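Side-chain contact in branched-chain alpha-ketoacid decarboxylase (Lactococcus lactis, PDB 2VBF), which probably decarboxylates branched-chain and aromatic alpha-keto acids to aldehydes, using thiamine diphosphate and magnesium as cofactors: residues Asp553-Lys556 with Leu557-Lys560. Numbering follows the deposited sequence.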
loop_
_atom_site.group_PDB
_atom_site.type_symbol
_atom_site.label_atom_id
_atom_site.label_comp_id
_atom_site.label_asym_id
_atom_site.label_seq_id
_atom_site.Cartn_x
_atom_site.Cartn_y
_atom_site.Cartn_z
ATOM N N ASP A 553 -13.519 1.104 -26.453
ATOM C CA ASP A 553 -14.852 1.590 -26.102
ATOM C C ASP A 553 -14.826 2.361 -24.780
ATOM O O ASP A 553 -14.378 1.849 -23.759
ATOM C CB ASP A 553 -15.801 0.401 -26.010
ATOM C CG ASP A 553 -17.263 0.797 -25.858
ATOM O OD1 ASP A 553 -17.623 1.975 -26.052
ATOM O OD2 ASP A 553 -18.052 -0.112 -25.526
ATOM N N ALA A 554 -15.301 3.596 -24.820
ATOM C CA ALA A 554 -15.416 4.432 -23.623
ATOM C C ALA A 554 -16.774 5.137 -23.622
ATOM O O ALA A 554 -17.263 5.517 -24.686
ATOM C CB ALA A 554 -14.306 5.450 -23.601
ATOM N N PRO A 555 -17.377 5.322 -22.438
ATOM C CA PRO A 555 -18.654 6.027 -22.369
ATOM C C PRO A 555 -18.498 7.466 -22.849
ATOM O O PRO A 555 -17.420 8.046 -22.722
ATOM C CB PRO A 555 -19.013 5.971 -20.881
ATOM C CG PRO A 555 -17.725 5.806 -20.194
ATOM C CD PRO A 555 -16.891 4.950 -21.098
ATOM N N LYS A 556 -19.564 8.026 -23.416
ATOM C CA LYS A 556 -19.510 9.375 -23.994
ATOM C C LYS A 556 -18.839 10.402 -23.085
ATOM O O LYS A 556 -18.029 11.199 -23.550
ATOM C CB LYS A 556 -20.917 9.849 -24.384
ATOM C CG LYS A 556 -21.445 9.153 -25.624
ATOM C CD LYS A 556 -22.810 9.666 -26.066
ATOM C CE LYS A 556 -23.222 9.051 -27.409
ATOM N NZ LYS A 556 -23.630 7.618 -27.296
ATOM N N LEU A 557 -19.149 10.375 -21.792
ATOM C CA LEU A 557 -18.570 11.359 -20.865
ATOM C C LEU A 557 -17.041 11.249 -20.839
ATOM O O LEU A 557 -16.350 12.270 -20.821
ATOM C CB LEU A 557 -19.140 11.217 -19.444
ATOM C CG LEU A 557 -18.669 12.255 -18.408
ATOM C CD1 LEU A 557 -18.934 13.669 -18.909
ATOM C CD2 LEU A 557 -19.340 12.042 -17.052
ATOM N N LEU A 558 -16.521 10.020 -20.846
ATOM C CA LEU A 558 -15.073 9.796 -20.764
ATOM C C LEU A 558 -14.379 10.132 -22.081
ATOM O O LEU A 558 -13.237 10.594 -22.086
ATOM C CB LEU A 558 -14.748 8.354 -20.343
ATOM C CG LEU A 558 -13.268 7.955 -20.282
ATOM C CD1 LEU A 558 -12.466 8.951 -19.445
ATOM C CD2 LEU A 558 -13.119 6.554 -19.726
ATOM N N LYS A 559 -15.059 9.906 -23.198
ATOM C CA LYS A 559 -14.504 10.299 -24.489
ATOM C C LYS A 559 -14.168 11.788 -24.475
ATOM O O LYS A 559 -13.150 12.203 -25.027
ATOM C CB LYS A 559 -15.474 9.972 -25.628
ATOM C CG LYS A 559 -15.600 8.480 -25.903
ATOM C CD LYS A 559 -16.400 8.197 -27.163
ATOM C CE LYS A 559 -15.618 8.507 -28.445
ATOM N NZ LYS A 559 -14.333 7.750 -28.541
ATOM N N LYS A 560 -15.010 12.583 -23.817
ATOM C CA LYS A 560 -14.795 14.026 -23.719
ATOM C C LYS A 560 -13.771 14.367 -22.640
ATOM O O LYS A 560 -12.864 15.160 -22.861
ATOM C CB LYS A 560 -16.115 14.739 -23.440
ATOM C CG LYS A 560 -17.172 14.514 -24.519
ATOM C CD LYS A 560 -18.491 15.162 -24.149
ATOM C CE LYS A 560 -19.554 14.922 -25.217
ATOM N NZ LYS A 560 -19.169 15.538 -26.533
HETATM O O HOH W 1 -14.161 5.606 -27.266
#
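Pro555 O takes two backbone N-H groups of the first turn of helix 556-568. Lys559 N donates the better bond, 3.0 Å to Pro555 O with an N-H...O angle of 160°, and meets the carbonyl nearly end-on. Leu558 N lies 2.9 Å from Pro555 O, but its N-H points well off the oxygen (124°), and the bond is weak. Pro555 stands at the N-cap; its ring crosses the Leu558 side chain at a slant, within the same first turn, Pro555 CG lying 3.9 Å from Leu558 CB. Leu558, with CG anti to the backbone N (chi1 177°), puts CD2 4.2 Å from Ala554 CB. Beyond the segments, Pro555 and Leu558 both rest on Thr402, a residue of the thiamine diphosphate site, and Leu558 also touches Val484 of the same site; its side chain lies about 5 Å from the bound cofactor at the nearest atoms.

Around the turn, Lys559 leads its chain back past the loop that enters the helix. Its aliphatic part runs past the Ala554 carbonyl, Lys559 CG being 3.6 Å from Ala554 O, and bends at chi3 and chi4 bring the ammonium round to a water. Lys559 NZ donates to that water at 2.5 Å, unusually short, so the exact distance should not be pressed; the water in turn accepts a long, weak bond from Ala554 N. Lys556 extends instead to a salt bridge with Asp380 of helix 379-389, which also packs against Pro555. The turn thus has two unlike faces: a buried apolar one that joins the start of the C-terminal helix to the wall of the cofactor pocket, and a charged one where Lys556 reaches a carboxylate and Lys559 a water.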